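Local coordinates for protein endo-b-1,4-glucanase (Nasutitermes takasagoensis, PDB 1KS8) that probably hydrolyses internal beta-1,4-glucosidic linkages of cellulose and related beta-glucans as a family 9 glycoside hydrolase of the termite, at residues 217-222 and 232-237. Residues are numbered along the deposited sequence; the frame is centred on the assembly and turned at random.
Sequences WAAAWL and LNTAES
Ala219 and Ala235 meet methyl to methyl, CB to CB at 3.6 Å, and their CA atoms are 5.0 Å apart, the shortest such separation between residues 217-222 and 232-237. Both CB atoms are directed at the opposing helix, so at this point only the two methyls separate the backbones; the segment axes approach to 7.9 Å. The Ala235 methyl also lies 3.9 Å from Ala220 N, resting on the backbone of the first helix as well as on its side chains. Thr234 adds its methyl branch: a chi1 of -66° (to OG1) sets CG2 anti to the backbone N and within 4.3 Å of Ala219 CB, while OG1 is engaged with Thr230 O one turn back in its own helix. No hydrogen bond crosses the interface, which is apolar and small, 140 Å² in all.

Further out, Phe185 of helix 171-190 packs on Ala219, and Leu263 of helix 257-268 on Ala220. Trp217 and Trp221 extend from the other side of the first helix into the interior. There Trp221 NE1 sits 3.1 Å above the Trp217 ring, toward its rim, and Trp74 meets both indoles edge-to-face.

An angle of 153° between the segment directions makes this a near-antiparallel helical hairpin, 212-226 followed by 229-241 across a short turn, a helix pairing characteristic of the (alpha/alpha)6 barrel fold of family 9 glycoside hydrolases.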
loop_
_atom_site.group_PDB
_atom_site.type_symbol
_atom_site.label_atom_id
_atom_site.label_comp_id
_atom_site.label_asym_id
_atom_site.label_seq_id
_atom_site.Cartn_x
_atom_site.Cartn_y
_atom_site.Cartn_z
ATOM N N TRP A 217 1.445 7.095 14.394
ATOM C CA TRP A 217 1.226 5.805 13.741
ATOM C C TRP A 217 2.391 4.862 14.052
ATOM O O TRP A 217 2.184 3.721 14.473
ATOM C CB TRP A 217 1.097 6.056 12.232
ATOM C CG TRP A 217 0.915 4.869 11.311
ATOM C CD1 TRP A 217 1.736 4.522 10.272
ATOM C CD2 TRP A 217 -0.222 3.993 11.227
ATOM N NE1 TRP A 217 1.180 3.500 9.544
ATOM C CE2 TRP A 217 -0.022 3.155 10.104
ATOM C CE3 TRP A 217 -1.392 3.838 11.984
ATOM C CZ2 TRP A 217 -0.948 2.178 9.719
ATOM C CZ3 TRP A 217 -2.316 2.863 11.600
ATOM C CH2 TRP A 217 -2.086 2.048 10.477
ATOM N N ALA A 218 3.614 5.347 13.858
ATOM C CA ALA A 218 4.810 4.551 14.120
ATOM C C ALA A 218 4.919 4.168 15.597
ATOM O O ALA A 218 5.228 3.021 15.930
ATOM C CB ALA A 218 6.055 5.322 13.688
ATOM N N ALA A 219 4.667 5.129 16.480
ATOM C CA ALA A 219 4.745 4.870 17.913
ATOM C C ALA A 219 3.729 3.811 18.322
ATOM O O ALA A 219 4.033 2.920 19.115
ATOM C CB ALA A 219 4.506 6.157 18.698
ATOM N N ALA A 220 2.520 3.905 17.778
ATOM C CA ALA A 220 1.477 2.939 18.099
ATOM C C ALA A 220 1.879 1.536 17.656
ATOM O O ALA A 220 1.713 0.572 18.402
ATOM C CB ALA A 220 0.164 3.346 17.442
ATOM N N TRP A 221 2.409 1.416 16.441
ATOM C CA TRP A 221 2.830 0.113 15.943
ATOM C C TRP A 221 3.988 -0.455 16.755
ATOM O O TRP A 221 4.039 -1.658 17.014
ATOM C CB TRP A 221 3.207 0.197 14.460
ATOM C CG TRP A 221 2.014 0.034 13.567
ATOM C CD1 TRP A 221 1.379 1.007 12.848
ATOM C CD2 TRP A 221 1.279 -1.173 13.348
ATOM N NE1 TRP A 221 0.288 0.478 12.193
ATOM C CE2 TRP A 221 0.204 -0.859 12.485
ATOM C CE3 TRP A 221 1.421 -2.493 13.800
ATOM C CZ2 TRP A 221 -0.724 -1.818 12.065
ATOM C CZ3 TRP A 221 0.499 -3.446 13.382
ATOM C CH2 TRP A 221 -0.560 -3.102 12.523
ATOM N N LEU A 222 4.913 0.407 17.165
ATOM C CA LEU A 222 6.038 -0.051 17.970
ATOM C C LEU A 222 5.546 -0.554 19.320
ATOM O O LEU A 222 6.072 -1.527 19.851
ATOM C CB LEU A 222 7.060 1.070 18.150
ATOM C CG LEU A 222 8.069 1.136 16.999
ATOM C CD1 LEU A 222 8.855 2.427 17.068
ATOM C CD2 LEU A 222 8.991 -0.077 17.068
ATOM N N LEU A 232 3.595 3.677 23.771
ATOM C CA LEU A 232 2.183 4.013 23.913
ATOM C C LEU A 232 2.045 5.433 24.448
ATOM O O LEU A 232 1.234 6.218 23.955
ATOM C CB LEU A 232 1.487 3.038 24.863
ATOM C CG LEU A 232 0.011 3.344 25.135
ATOM C CD1 LEU A 232 -0.770 3.336 23.828
ATOM C CD2 LEU A 232 -0.552 2.319 26.104
ATOM N N ASN A 233 2.843 5.760 25.461
ATOM C CA ASN A 233 2.811 7.088 26.058
ATOM C C ASN A 233 3.152 8.140 25.013
ATOM O O ASN A 233 2.498 9.178 24.931
ATOM C CB ASN A 233 3.797 7.166 27.225
ATOM C CG ASN A 233 3.362 6.325 28.411
ATOM O OD1 ASN A 233 4.157 6.038 29.306
ATOM N ND2 ASN A 233 2.090 5.935 28.429
ATOM N N THR A 234 4.177 7.869 24.212
ATOM C CA THR A 234 4.578 8.795 23.165
ATOM C C THR A 234 3.453 8.933 22.139
ATOM O O THR A 234 3.088 10.041 21.753
ATOM C CB THR A 234 5.863 8.310 22.456
ATOM O OG1 THR A 234 6.957 8.336 23.383
ATOM C CG2 THR A 234 6.188 9.199 21.272
ATOM N N ALA A 235 2.891 7.806 21.712
ATOM C CA ALA A 235 1.807 7.830 20.736
ATOM C C ALA A 235 0.642 8.697 21.205
ATOM O O ALA A 235 0.170 9.567 20.472
ATOM C CB ALA A 235 1.322 6.412 20.461
ATOM N N GLU A 236 0.185 8.465 22.431
ATOM C CA GLU A 236 -0.937 9.221 22.972
ATOM C C GLU A 236 -0.600 10.677 23.268
ATOM O O GLU A 236 -1.441 11.556 23.094
ATOM C CB GLU A 236 -1.482 8.533 24.225
ATOM C CG GLU A 236 -2.062 7.154 23.939
ATOM C CD GLU A 236 -2.946 6.640 25.055
ATOM O OE1 GLU A 236 -2.416 6.289 26.129
ATOM O OE2 GLU A 236 -4.177 6.596 24.855
ATOM N N SER A 237 0.627 10.934 23.709
ATOM C CA SER A 237 1.045 12.300 23.997
ATOM C C SER A 237 1.062 13.117 22.707
ATOM O O SER A 237 0.556 14.236 22.665
ATOM C CB SER A 237 2.437 12.312 24.637
ATOM O OG SER A 237 2.408 11.736 25.932
#